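PDB 5WB5: putative eukaryotic translation initiation factor eIF-4E from Leishmania major, which probably binds the 7-methylguanosine (cap 4) structure at the 5' end of messenger RNA and acts in the initiation of translation. Local coordinates for residues Met44-Ile49 with Val84-Glu89; Met50-Val55 with Phe59-Tyr64; Tyr77-Glu82 with Ala144-Tyr149; Lys136-Val141 with Asn176-Trp181. All coordinates share one frame; numbering follows the deposited sequence.

Contact 1 (Met44-Ile49 with Val84-Glu89); sequences MSLVPI and VKPMWE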
loop_
_atom_site.group_PDB
_atom_site.type_symbol
_atom_site.label_atom_id
_atom_site.label_comp_id
_atom_site.label_asym_id
_atom_site.label_seq_id
_atom_site.Cartn_x
_atom_site.Cartn_y
_atom_site.Cartn_z
ATOM N N MET A 44 -4.692 -18.498 -2.378
ATOM C CA MET A 44 -5.369 -17.982 -3.562
ATOM C C MET A 44 -6.416 -16.928 -3.234
ATOM O O MET A 44 -7.001 -16.352 -4.159
ATOM C CB MET A 44 -6.027 -19.124 -4.334
ATOM N N SER A 45 -6.677 -16.668 -1.950
ATOM C CA SER A 45 -7.596 -15.596 -1.590
ATOM C C SER A 45 -7.066 -14.238 -2.021
ATOM O O SER A 45 -7.838 -13.276 -2.090
ATOM C CB SER A 45 -7.854 -15.600 -0.082
ATOM O OG SER A 45 -8.484 -16.801 0.326
ATOM N N LEU A 46 -5.771 -14.140 -2.311
ATOM C CA LEU A 46 -5.182 -12.881 -2.731
ATOM C C LEU A 46 -5.321 -12.698 -4.238
ATOM O O LEU A 46 -5.122 -13.637 -5.013
ATOM C CB LEU A 46 -3.707 -12.811 -2.333
ATOM C CG LEU A 46 -3.428 -12.869 -0.832
ATOM C CD1 LEU A 46 -1.945 -13.077 -0.596
ATOM C CD2 LEU A 46 -3.913 -11.604 -0.132
ATOM N N VAL A 47 -5.652 -11.477 -4.648
ATOM C CA VAL A 47 -5.885 -11.146 -6.047
ATOM C C VAL A 47 -4.945 -10.005 -6.434
ATOM O O VAL A 47 -5.152 -8.857 -6.068
ATOM C CB VAL A 47 -7.356 -10.737 -6.283
ATOM C CG1 VAL A 47 -7.595 -10.424 -7.758
ATOM C CG2 VAL A 47 -8.294 -11.834 -5.799
ATOM N N PRO A 48 -3.881 -10.303 -7.198
ATOM C CA PRO A 48 -3.014 -9.217 -7.683
ATOM C C PRO A 48 -3.733 -8.387 -8.737
ATOM O O PRO A 48 -4.345 -8.929 -9.660
ATOM C CB PRO A 48 -1.808 -9.961 -8.270
ATOM C CG PRO A 48 -2.335 -11.297 -8.636
ATOM C CD PRO A 48 -3.397 -11.623 -7.622
ATOM N N ILE A 49 -3.649 -7.064 -8.595
ATOM C CA ILE A 49 -4.426 -6.157 -9.433
ATOM C C ILE A 49 -3.553 -5.524 -10.508
ATOM O O ILE A 49 -3.860 -5.614 -11.701
ATOM C CB ILE A 49 -5.109 -5.075 -8.578
ATOM C CG1 ILE A 49 -6.125 -5.725 -7.637
ATOM C CG2 ILE A 49 -5.788 -4.032 -9.475
ATOM C CD1 ILE A 49 -6.817 -4.760 -6.701
ATOM N N VAL A 84 7.451 -10.384 -4.550
ATOM C CA VAL A 84 7.373 -10.555 -3.104
ATOM C C VAL A 84 5.898 -10.664 -2.740
ATOM O O VAL A 84 5.149 -9.691 -2.877
ATOM C CB VAL A 84 8.033 -9.397 -2.341
ATOM C CG1 VAL A 84 7.857 -9.570 -0.838
ATOM C CG2 VAL A 84 9.509 -9.306 -2.699
ATOM N N LYS A 85 5.480 -11.840 -2.282
ATOM C CA LYS A 85 4.094 -12.029 -1.890
ATOM C C LYS A 85 3.850 -11.430 -0.504
ATOM O O LYS A 85 4.753 -11.403 0.336
ATOM C CB LYS A 85 3.740 -13.512 -1.878
ATOM C CG LYS A 85 3.931 -14.215 -3.217
ATOM C CD LYS A 85 3.572 -15.694 -3.125
ATOM C CE LYS A 85 3.794 -16.412 -4.450
ATOM N NZ LYS A 85 3.498 -17.869 -4.357
ATOM N N PRO A 86 2.624 -10.939 -0.243
ATOM C CA PRO A 86 2.288 -10.353 1.074
ATOM C C PRO A 86 2.012 -11.404 2.147
ATOM O O PRO A 86 0.983 -11.363 2.827
ATOM C CB PRO A 86 1.051 -9.517 0.755
ATOM C CG PRO A 86 0.382 -10.250 -0.332
ATOM C CD PRO A 86 1.488 -10.853 -1.172
ATOM N N MET A 87 2.940 -12.344 2.311
ATOM C CA MET A 87 2.769 -13.451 3.240
ATOM C C MET A 87 4.095 -13.762 3.919
ATOM O O MET A 87 5.169 -13.539 3.352
ATOM C CB MET A 87 2.242 -14.698 2.524
ATOM C CG MET A 87 0.837 -14.543 1.963
ATOM S SD MET A 87 0.318 -15.959 0.975
ATOM C CE MET A 87 1.337 -15.747 -0.482
ATOM N N TRP A 88 4.005 -14.283 5.146
ATOM C CA TRP A 88 5.208 -14.644 5.890
ATOM C C TRP A 88 6.001 -15.724 5.169
ATOM O O TRP A 88 7.238 -15.716 5.188
ATOM C CB TRP A 88 4.835 -15.111 7.298
ATOM C CG TRP A 88 5.862 -16.014 7.914
ATOM C CD1 TRP A 88 7.077 -15.652 8.420
ATOM C CD2 TRP A 88 5.764 -17.434 8.087
ATOM N NE1 TRP A 88 7.740 -16.756 8.899
ATOM C CE2 TRP A 88 6.956 -17.863 8.707
ATOM C CE3 TRP A 88 4.785 -18.385 7.780
ATOM C CZ2 TRP A 88 7.195 -19.198 9.022
ATOM C CZ3 TRP A 88 5.024 -19.710 8.094
ATOM C CH2 TRP A 88 6.219 -20.105 8.709
ATOM N N GLU A 89 5.307 -16.664 4.520
ATOM C CA GLU A 89 5.990 -17.735 3.803
ATOM C C GLU A 89 6.928 -17.196 2.732
ATOM O O GLU A 89 7.806 -17.929 2.266
ATOM C CB GLU A 89 4.972 -18.688 3.171
ATOM C CG GLU A 89 4.149 -19.493 4.173
ATOM C CD GLU A 89 2.971 -18.719 4.737
ATOM O OE1 GLU A 89 2.814 -17.529 4.388
ATOM O OE2 GLU A 89 2.200 -19.300 5.529
#
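Pro-86 and Met-87 both meet Leu-46 through a single methyl group, CD1, an example of how one branched side chain can join a loop to the chain leading along strand 47-54. Just before Pro-86, Lys-85 ties the loop to Glu-43 by a salt bridge. Pro-86 follows as the centre of an inverse gamma turn. The Leu-46 methyl comes up against the CG corner of its pyrrolidine ring, with Leu-46 CD1 3.7 Å from Pro-86 CG. A chi1 of -62° sets Leu-46 CG beside its backbone N, and from there CD1 is directed to the loop. Met-87 brings SD to 4.0 Å from the same Leu-46 CD1, the two side chains meeting tip to tip, and a bend at chi3 (-72°) turns CE away from the line of the methionine chain. The backbone O of Met-87 accepts a hydrogen bond from Asn-93 in the helix that follows, while the side chain of Met-87 also rests on Trp-42. Met-Trp-Glu is the eIF4E signature of the loop that supplies a cap-stacking tryptophan and a glutamate in relatives; Trp-88 and Glu-89 probably correspond to these, and Leu-46 packs on the residues just before them.

Contact 2 (Met50-Val55 with Phe59-Tyr64); sequences MTVHSV and FVMLRY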
loop_
_atom_site.group_PDB
_atom_site.type_symbol
_atom_site.label_atom_id
_atom_site.label_comp_id
_atom_site.label_asym_id
_atom_site.label_seq_id
_atom_site.Cartn_x
_atom_site.Cartn_y
_atom_site.Cartn_z
ATOM N N MET A 50 -2.469 -4.868 -10.098
ATOM C CA MET A 50 -1.688 -4.072 -11.034
ATOM C C MET A 50 -0.268 -3.908 -10.514
ATOM O O MET A 50 -0.040 -3.787 -9.306
ATOM C CB MET A 50 -2.337 -2.701 -11.247
ATOM C CG MET A 50 -1.584 -1.780 -12.182
ATOM S SD MET A 50 -2.412 -0.185 -12.326
ATOM C CE MET A 50 -1.204 0.724 -13.290
ATOM N N THR A 51 0.680 -3.892 -11.446
ATOM C CA THR A 51 2.077 -3.622 -11.144
ATOM C C THR A 51 2.464 -2.259 -11.701
ATOM O O THR A 51 2.101 -1.910 -12.830
ATOM C CB THR A 51 2.990 -4.704 -11.727
ATOM O OG1 THR A 51 2.627 -5.979 -11.186
ATOM C CG2 THR A 51 4.456 -4.422 -11.392
ATOM N N VAL A 52 3.201 -1.494 -10.900
ATOM C CA VAL A 52 3.622 -0.145 -11.245
ATOM C C VAL A 52 5.142 -0.103 -11.272
ATOM O O VAL A 52 5.807 -0.643 -10.378
ATOM C CB VAL A 52 3.065 0.897 -10.252
ATOM C CG1 VAL A 52 1.545 0.886 -10.270
ATOM C CG2 VAL A 52 3.585 0.637 -8.847
ATOM N N HIS A 53 5.684 0.547 -12.306
ATOM C CA HIS A 53 7.117 0.736 -12.459
ATOM C C HIS A 53 7.530 2.200 -12.519
ATOM O O HIS A 53 8.733 2.482 -12.529
ATOM C CB HIS A 53 7.618 0.038 -13.735
ATOM C CG HIS A 53 7.066 -1.341 -13.929
ATOM N ND1 HIS A 53 5.780 -1.572 -14.365
ATOM C CD2 HIS A 53 7.628 -2.559 -13.748
ATOM C CE1 HIS A 53 5.571 -2.875 -14.445
ATOM N NE2 HIS A 53 6.676 -3.496 -14.075
ATOM N N SER A 54 6.579 3.133 -12.567
ATOM C CA SER A 54 6.886 4.553 -12.676
ATOM C C SER A 54 5.911 5.356 -11.826
ATOM O O SER A 54 4.848 4.871 -11.432
ATOM C CB SER A 54 6.817 5.024 -14.133
ATOM O OG SER A 54 5.501 4.883 -14.646
ATOM N N VAL A 55 6.290 6.609 -11.556
ATOM C CA VAL A 55 5.433 7.504 -10.780
ATOM C C VAL A 55 4.089 7.682 -11.476
ATOM O O VAL A 55 3.032 7.734 -10.827
ATOM C CB VAL A 55 6.137 8.858 -10.563
ATOM C CG1 VAL A 55 5.286 9.772 -9.694
ATOM C CG2 VAL A 55 7.513 8.662 -9.932
ATOM N N PHE A 59 0.350 6.810 -10.005
ATOM C CA PHE A 59 -0.779 7.722 -9.850
ATOM C C PHE A 59 -1.998 7.264 -10.643
ATOM O O PHE A 59 -3.131 7.540 -10.237
ATOM C CB PHE A 59 -0.367 9.138 -10.236
ATOM C CG PHE A 59 0.379 9.852 -9.147
ATOM C CD1 PHE A 59 -0.295 10.353 -8.044
ATOM C CD2 PHE A 59 1.753 9.997 -9.209
ATOM C CE1 PHE A 59 0.385 10.998 -7.034
ATOM C CE2 PHE A 59 2.438 10.640 -8.201
ATOM C CZ PHE A 59 1.752 11.143 -7.111
ATOM N N VAL A 60 -1.802 6.542 -11.748
ATOM C CA VAL A 60 -2.946 5.954 -12.445
ATOM C C VAL A 60 -3.596 4.885 -11.573
ATOM O O VAL A 60 -4.827 4.848 -11.404
ATOM C CB VAL A 60 -2.507 5.387 -13.807
ATOM C CG1 VAL A 60 -3.650 4.652 -14.476
ATOM C CG2 VAL A 60 -2.019 6.504 -14.713
ATOM N N MET A 61 -2.775 3.993 -11.016
ATOM C CA MET A 61 -3.261 3.030 -10.036
ATOM C C MET A 61 -4.096 3.729 -8.971
ATOM O O MET A 61 -5.237 3.339 -8.700
ATOM C CB MET A 61 -2.073 2.303 -9.402
ATOM C CG MET A 61 -2.438 1.247 -8.372
ATOM S SD MET A 61 -1.014 0.763 -7.372
ATOM C CE MET A 61 -0.884 2.175 -6.280
ATOM N N LEU A 62 -3.537 4.776 -8.361
ATOM C CA LEU A 62 -4.278 5.524 -7.350
ATOM C C LEU A 62 -5.606 6.022 -7.900
ATOM O O LEU A 62 -6.635 5.957 -7.218
ATOM C CB LEU A 62 -3.448 6.701 -6.843
ATOM C CG LEU A 62 -2.373 6.402 -5.802
ATOM C CD1 LEU A 62 -1.585 7.666 -5.510
ATOM C CD2 LEU A 62 -2.984 5.846 -4.523
ATOM N N ARG A 63 -5.598 6.537 -9.131
ATOM C CA ARG A 63 -6.829 7.013 -9.747
ATOM C C ARG A 63 -7.899 5.933 -9.717
ATOM O O ARG A 63 -9.050 6.190 -9.346
ATOM C CB ARG A 63 -6.560 7.450 -11.187
ATOM C CG ARG A 63 -7.768 8.036 -11.910
ATOM C CD ARG A 63 -7.526 8.080 -13.413
ATOM N NE ARG A 63 -6.326 8.845 -13.735
ATOM C CZ ARG A 63 -5.573 8.656 -14.815
ATOM N NH1 ARG A 63 -5.878 7.714 -15.696
ATOM N NH2 ARG A 63 -4.498 9.413 -15.007
ATOM N N TYR A 64 -7.536 4.711 -10.101
ATOM C CA TYR A 64 -8.532 3.651 -10.216
ATOM C C TYR A 64 -8.656 2.789 -8.962
ATOM O O TYR A 64 -9.414 1.814 -8.974
ATOM C CB TYR A 64 -8.225 2.774 -11.433
ATOM C CG TYR A 64 -8.523 3.479 -12.739
ATOM C CD1 TYR A 64 -9.832 3.753 -13.117
ATOM C CD2 TYR A 64 -7.498 3.885 -13.586
ATOM C CE1 TYR A 64 -10.111 4.403 -14.302
ATOM C CE2 TYR A 64 -7.768 4.532 -14.773
ATOM C CZ TYR A 64 -9.075 4.792 -15.126
ATOM O OH TYR A 64 -9.344 5.439 -16.308
#
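Met-61 is met by two strand side chains, at different angles, where helix 55-64 packs on strand 47-54. Met-50 runs out fully extended, with CG anti to the backbone N (chi1 179°), and passes at a slant over the root of Met-61; its sulfur lies 3.9 Å from Met-61 CB. Val-52, two residues on and on the same face of the strand, meets Met-61 at about a right angle. Here the touching atoms are Val-52 CG1 and Met-61 SD, 3.9 Å apart. At the strand-to-helix junction the geometry changes: Val-55 and Phe-59 lie side by side and point the same way, one helical turn apart. Val-55 CG1 approaches the Phe-59 ring at its edge, in the ring plane. Beside it, Phe-59 N donates to Val-55 O over 3.0 Å, with an N-H...O angle of 155°. Ser-54 precedes this turn as N-cap, its OG bonded to Glu-57 N. Another protein chain packs on Met-50, Phe-59 and Val-60, and hydrogen-bonds to Arg-63 and Tyr-64. A tight strand-to-helix connection that folds the helix back on its own strand, on the side where a partner protein binds, is characteristic of the eIF4E fold.

Contact 3 (Tyr77-Glu82 with Ala144-Tyr149); sequences YHFFQE and ATVGEY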
loop_
_atom_site.group_PDB
_atom_site.type_symbol
_atom_site.label_atom_id
_atom_site.label_comp_id
_atom_site.label_asym_id
_atom_site.label_seq_id
_atom_site.Cartn_x
_atom_site.Cartn_y
_atom_site.Cartn_z
ATOM N N TYR A 77 -5.964 -3.973 1.219
ATOM C CA TYR A 77 -5.004 -3.611 0.184
ATOM C C TYR A 77 -3.620 -4.077 0.613
ATOM O O TYR A 77 -3.199 -3.824 1.746
ATOM C CB TYR A 77 -4.964 -2.094 -0.043
ATOM C CG TYR A 77 -6.086 -1.495 -0.866
ATOM C CD1 TYR A 77 -6.495 -2.075 -2.063
ATOM C CD2 TYR A 77 -6.724 -0.332 -0.453
ATOM C CE1 TYR A 77 -7.516 -1.518 -2.814
ATOM C CE2 TYR A 77 -7.746 0.232 -1.197
ATOM C CZ TYR A 77 -8.136 -0.363 -2.376
ATOM O OH TYR A 77 -9.152 0.197 -3.117
ATOM N N HIS A 78 -2.916 -4.746 -0.292
ATOM C CA HIS A 78 -1.513 -5.084 -0.107
ATOM C C HIS A 78 -0.722 -4.395 -1.206
ATOM O O HIS A 78 -1.200 -4.278 -2.335
ATOM C CB HIS A 78 -1.272 -6.599 -0.165
ATOM C CG HIS A 78 -2.244 -7.402 0.644
ATOM N ND1 HIS A 78 -1.915 -7.963 1.859
ATOM C CD2 HIS A 78 -3.532 -7.747 0.408
ATOM C CE1 HIS A 78 -2.960 -8.613 2.339
ATOM N NE2 HIS A 78 -3.955 -8.498 1.478
ATOM N N PHE A 79 0.485 -3.945 -0.883
ATOM C CA PHE A 79 1.324 -3.224 -1.839
ATOM C C PHE A 79 2.760 -3.638 -1.548
ATOM O O PHE A 79 3.355 -3.163 -0.577
ATOM C CB PHE A 79 1.126 -1.718 -1.708
ATOM C CG PHE A 79 1.788 -0.916 -2.789
ATOM C CD1 PHE A 79 1.237 -0.850 -4.056
ATOM C CD2 PHE A 79 2.952 -0.210 -2.531
ATOM C CE1 PHE A 79 1.841 -0.105 -5.051
ATOM C CE2 PHE A 79 3.560 0.534 -3.519
ATOM C CZ PHE A 79 3.003 0.590 -4.780
ATOM N N PHE A 80 3.305 -4.535 -2.369
ATOM C CA PHE A 80 4.581 -5.174 -2.063
ATOM C C PHE A 80 5.509 -5.124 -3.264
ATOM O O PHE A 80 5.060 -5.089 -4.412
ATOM C CB PHE A 80 4.390 -6.635 -1.633
ATOM C CG PHE A 80 4.046 -6.794 -0.184
ATOM C CD1 PHE A 80 2.827 -6.353 0.304
ATOM C CD2 PHE A 80 4.945 -7.378 0.696
ATOM C CE1 PHE A 80 2.508 -6.491 1.641
ATOM C CE2 PHE A 80 4.633 -7.520 2.033
ATOM C CZ PHE A 80 3.410 -7.076 2.507
ATOM N N GLN A 81 6.815 -5.128 -2.991
ATOM C CA GLN A 81 7.787 -5.155 -4.076
ATOM C C GLN A 81 7.477 -6.306 -5.024
ATOM O O GLN A 81 6.992 -7.365 -4.613
ATOM C CB GLN A 81 9.210 -5.294 -3.528
ATOM C CG GLN A 81 10.257 -5.534 -4.608
ATOM C CD GLN A 81 11.676 -5.393 -4.097
ATOM O OE1 GLN A 81 11.901 -5.005 -2.951
ATOM N NE2 GLN A 81 12.646 -5.702 -4.951
ATOM N N GLU A 82 7.749 -6.091 -6.308
ATOM C CA GLU A 82 7.484 -7.124 -7.299
ATOM C C GLU A 82 8.303 -8.371 -6.988
ATOM O O GLU A 82 9.470 -8.287 -6.595
ATOM C CB GLU A 82 7.807 -6.617 -8.704
ATOM C CG GLU A 82 7.277 -7.517 -9.808
ATOM C CD GLU A 82 7.468 -6.922 -11.188
ATOM O OE1 GLU A 82 8.373 -6.076 -11.351
ATOM O OE2 GLU A 82 6.710 -7.295 -12.108
ATOM N N ALA A 144 5.365 7.512 0.032
ATOM C CA ALA A 144 6.644 7.291 0.698
ATOM C C ALA A 144 7.236 5.942 0.313
ATOM O O ALA A 144 8.459 5.803 0.188
ATOM C CB ALA A 144 6.468 7.388 2.212
ATOM N N THR A 145 6.385 4.936 0.122
ATOM C CA THR A 145 6.877 3.630 -0.296
ATOM C C THR A 145 7.519 3.717 -1.674
ATOM O O THR A 145 8.693 3.372 -1.853
ATOM C CB THR A 145 5.734 2.611 -0.293
ATOM O OG1 THR A 145 5.105 2.600 0.994
ATOM C CG2 THR A 145 6.253 1.210 -0.611
ATOM N N VAL A 146 6.763 4.202 -2.663
ATOM C CA VAL A 146 7.278 4.214 -4.032
ATOM C C VAL A 146 8.450 5.181 -4.156
ATOM O O VAL A 146 9.410 4.918 -4.890
ATOM C CB VAL A 146 6.163 4.546 -5.041
ATOM C CG1 VAL A 146 5.125 3.441 -5.059
ATOM C CG2 VAL A 146 5.527 5.896 -4.739
ATOM N N GLY A 147 8.399 6.307 -3.442
ATOM C CA GLY A 147 9.457 7.292 -3.471
ATOM C C GLY A 147 10.688 6.933 -2.679
ATOM O O GLY A 147 11.674 7.673 -2.719
ATOM N N GLU A 148 10.660 5.823 -1.943
ATOM C CA GLU A 148 11.819 5.292 -1.232
ATOM C C GLU A 148 12.282 6.190 -0.093
ATOM O O GLU A 148 13.438 6.100 0.331
ATOM C CB GLU A 148 12.990 5.035 -2.190
ATOM C CG GLU A 148 12.711 3.977 -3.241
ATOM C CD GLU A 148 12.560 2.592 -2.651
ATOM O OE1 GLU A 148 12.978 2.389 -1.488
ATOM O OE2 GLU A 148 12.021 1.709 -3.350
ATOM N N TYR A 149 11.415 7.065 0.420
ATOM C CA TYR A 149 11.723 7.823 1.626
ATOM C C TYR A 149 10.965 7.300 2.838
ATOM O O TYR A 149 10.747 8.046 3.800
ATOM C CB TYR A 149 11.459 9.319 1.423
ATOM C CG TYR A 149 10.082 9.708 0.935
ATOM C CD1 TYR A 149 9.776 9.684 -0.419
ATOM C CD2 TYR A 149 9.104 10.152 1.819
ATOM C CE1 TYR A 149 8.531 10.061 -0.879
ATOM C CE2 TYR A 149 7.850 10.535 1.365
ATOM C CZ TYR A 149 7.571 10.491 0.011
ATOM O OH TYR A 149 6.329 10.859 -0.462
#
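Thr-145 and Val-146, neighbours near the end of helix 133-147, both offer a methyl group to the edge of the Phe-79 ring. Val-146 CG1 lies 3.6 Å from Phe-79 CZ, the valine side chain crossing the phenylalanine at about a right angle. Thr-145 instead slides past it in the opposite direction and brings CG2 to 4.0 Å from Phe-79 CE2. Both methyls stay near the ring plane. With chi1 near 180° (-171°) the Phe-79 ring swings clear of the strand backbone and extends to the helix. In the next shell, the ring of Trp-27 meets that of Phe-79 with nearly parallel planes. A Schellman motif at Glu-148, with its positive phi, ends the helix just beyond; Glu-148 forms salt bridges with Arg-25 and with a basic side chain of another protein chain. With chi1 of Thr-145 at -55°, OG1 turns back to hydrogen-bond with Val-141 O while CG2 is left facing Phe-79; the contact thus rests on van der Waals packing, with no hydrogen bond between the segments.

Contact 4 (Lys136-Val141 with Asn176-Trp181); sequences KAWENV and NRLAVW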
loop_
_atom_site.group_PDB
_atom_site.type_symbol
_atom_site.label_atom_id
_atom_site.label_comp_id
_atom_site.label_asym_id
_atom_site.label_seq_id
_atom_site.Cartn_x
_atom_site.Cartn_y
_atom_site.Cartn_z
ATOM N N LYS A 136 -5.967 10.158 3.134
ATOM C CA LYS A 136 -4.773 10.981 2.976
ATOM C C LYS A 136 -3.542 10.281 3.538
ATOM O O LYS A 136 -2.469 10.313 2.925
ATOM C CB LYS A 136 -4.970 12.336 3.657
ATOM C CG LYS A 136 -5.982 13.246 2.970
ATOM C CD LYS A 136 -6.237 14.500 3.792
ATOM C CE LYS A 136 -7.289 15.389 3.150
ATOM N NZ LYS A 136 -7.695 16.506 4.049
ATOM N N ALA A 137 -3.677 9.640 4.702
ATOM C CA ALA A 137 -2.550 8.919 5.283
ATOM C C ALA A 137 -2.177 7.710 4.438
ATOM O O ALA A 137 -0.989 7.403 4.264
ATOM C CB ALA A 137 -2.884 8.495 6.712
ATOM N N TRP A 138 -3.178 7.010 3.906
ATOM C CA TRP A 138 -2.909 5.885 3.020
ATOM C C TRP A 138 -2.112 6.340 1.801
ATOM O O TRP A 138 -1.100 5.726 1.435
ATOM C CB TRP A 138 -4.242 5.242 2.623
ATOM C CG TRP A 138 -4.155 4.080 1.691
ATOM C CD1 TRP A 138 -4.898 3.887 0.566
ATOM C CD2 TRP A 138 -3.289 2.944 1.802
ATOM N NE1 TRP A 138 -4.550 2.704 -0.034
ATOM C CE2 TRP A 138 -3.562 2.106 0.704
ATOM C CE3 TRP A 138 -2.309 2.554 2.718
ATOM C CZ2 TRP A 138 -2.892 0.905 0.497
ATOM C CZ3 TRP A 138 -1.642 1.360 2.510
ATOM C CH2 TRP A 138 -1.938 0.550 1.408
ATOM N N GLU A 139 -2.541 7.441 1.179
ATOM C CA GLU A 139 -1.833 7.977 0.020
ATOM C C GLU A 139 -0.419 8.419 0.390
ATOM O O GLU A 139 0.531 8.180 -0.365
ATOM C CB GLU A 139 -2.622 9.142 -0.581
ATOM C CG GLU A 139 -3.967 8.747 -1.183
ATOM C CD GLU A 139 -4.775 9.941 -1.672
ATOM O OE1 GLU A 139 -4.352 11.091 -1.427
ATOM O OE2 GLU A 139 -5.834 9.730 -2.301
ATOM N N ASN A 140 -0.259 9.071 1.544
ATOM C CA ASN A 140 1.066 9.516 1.962
ATOM C C ASN A 140 2.010 8.336 2.147
ATOM O O ASN A 140 3.171 8.386 1.720
ATOM C CB ASN A 140 0.964 10.329 3.250
ATOM C CG ASN A 140 0.365 11.706 3.028
ATOM O OD1 ASN A 140 0.345 12.220 1.910
ATOM N ND2 ASN A 140 -0.120 12.316 4.101
ATOM N N VAL A 141 1.534 7.261 2.777
ATOM C CA VAL A 141 2.397 6.105 3.004
ATOM C C VAL A 141 2.716 5.410 1.686
ATOM O O VAL A 141 3.836 4.926 1.482
ATOM C CB VAL A 141 1.749 5.140 4.012
ATOM C CG1 VAL A 141 2.609 3.894 4.193
ATOM C CG2 VAL A 141 1.553 5.842 5.343
ATOM N N ASN A 176 -8.766 0.404 11.678
ATOM C CA ASN A 176 -8.205 0.283 10.337
ATOM C C ASN A 176 -6.708 0.096 10.520
ATOM O O ASN A 176 -6.024 1.006 10.995
ATOM C CB ASN A 176 -8.517 1.514 9.485
ATOM C CG ASN A 176 -10.001 1.652 9.177
ATOM O OD1 ASN A 176 -10.675 0.669 8.867
ATOM N ND2 ASN A 176 -10.517 2.873 9.272
ATOM N N ARG A 177 -6.202 -1.085 10.185
ATOM C CA ARG A 177 -4.822 -1.433 10.495
ATOM C C ARG A 177 -3.916 -1.078 9.325
ATOM O O ARG A 177 -4.050 -1.643 8.234
ATOM C CB ARG A 177 -4.690 -2.917 10.834
ATOM C CG ARG A 177 -5.355 -3.303 12.139
ATOM C CD ARG A 177 -4.703 -4.526 12.754
ATOM N NE ARG A 177 -5.270 -4.851 14.060
ATOM C CZ ARG A 177 -4.858 -5.858 14.824
ATOM N NH1 ARG A 177 -3.870 -6.644 14.415
ATOM N NH2 ARG A 177 -5.434 -6.081 15.997
ATOM N N LEU A 178 -3.009 -0.138 9.552
ATOM C CA LEU A 178 -1.912 0.114 8.631
ATOM C C LEU A 178 -0.710 -0.701 9.084
ATOM O O LEU A 178 -0.463 -0.834 10.282
ATOM C CB LEU A 178 -1.562 1.601 8.600
ATOM C CG LEU A 178 -0.355 1.988 7.749
ATOM C CD1 LEU A 178 -0.597 1.698 6.289
ATOM C CD2 LEU A 178 -0.033 3.452 7.951
ATOM N N ALA A 179 0.026 -1.261 8.129
ATOM C CA ALA A 179 1.154 -2.117 8.461
ATOM C C ALA A 179 2.246 -1.934 7.421
ATOM O O ALA A 179 1.964 -1.876 6.224
ATOM C CB ALA A 179 0.735 -3.593 8.534
ATOM N N VAL A 180 3.486 -1.842 7.887
ATOM C CA VAL A 180 4.666 -1.780 7.035
ATOM C C VAL A 180 5.455 -3.057 7.280
ATOM O O VAL A 180 5.997 -3.261 8.374
ATOM C CB VAL A 180 5.514 -0.534 7.326
ATOM C CG1 VAL A 180 6.723 -0.472 6.396
ATOM C CG2 VAL A 180 4.673 0.721 7.194
ATOM N N TRP A 181 5.493 -3.931 6.276
ATOM C CA TRP A 181 6.209 -5.196 6.359
ATOM C C TRP A 181 7.651 -4.982 5.922
ATOM O O TRP A 181 7.908 -4.608 4.765
ATOM C CB TRP A 181 5.549 -6.263 5.485
ATOM C CG TRP A 181 4.220 -6.744 5.975
ATOM C CD1 TRP A 181 3.273 -6.018 6.637
ATOM C CD2 TRP A 181 3.691 -8.069 5.843
ATOM N NE1 TRP A 181 2.184 -6.807 6.922
ATOM C CE2 TRP A 181 2.416 -8.071 6.447
ATOM C CE3 TRP A 181 4.170 -9.252 5.273
ATOM C CZ2 TRP A 181 1.614 -9.209 6.495
ATOM C CZ3 TRP A 181 3.373 -10.382 5.322
ATOM C CH2 TRP A 181 2.109 -10.352 5.928
#
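Helix 133-147 lies across the antiparallel sheet of the eIF4E fold, and Leu-178 is a point where strand 175-182 meets one turn of it. The leucine divides its two branches between two helix residues. Leu-178 CD1 faces Trp-138, 3.9 Å from CZ3, and reaches the six-membered side of the indole at its edge, near the ring plane; the two side chains cross at a slant. The other branch, CD2, lies 3.9 Å from Val-141 CG2, and there the side chains slide past each other in opposite directions. A chi1 of 179° carries the Trp-138 indole from the flank of the helix over the sheet, where it also touches Ile-167 and Met-169 of the adjoining strand. Leu-198 of helix 188-200 also touches both Val-141 and Leu-178. The result is buried, fully apolar helix-on-sheet packing, as in the eIF4E fold generally, where helices cover the convex face of the curved antiparallel sheet.

In the fold
All four contacts are largely buried and apolar, but contacts 2, 3 and 4 lie on the helix-covered face of one antiparallel sheet and contact 1 on the other, where a loop and not a helix packs. Contacts 3 and 4 lie closest to the centre of the chain and both press helix 133-147 onto inner strands. Contact 2 sits farther out, at the edge strand it shares with contact 1, and it alone includes a hydrogen bond between its segments; Met-61 CE still approaches Phe-79 CE1 of contact 3 at 3.8 Å. Strand 75-81 separates contacts 1 and 3, since His-78 and Phe-80 face Leu-46 and Pro-86 while Phe-79 faces the helix. Trp-181 similarly links contact 4 to contact 1, packing against Pro-86 and Met-87.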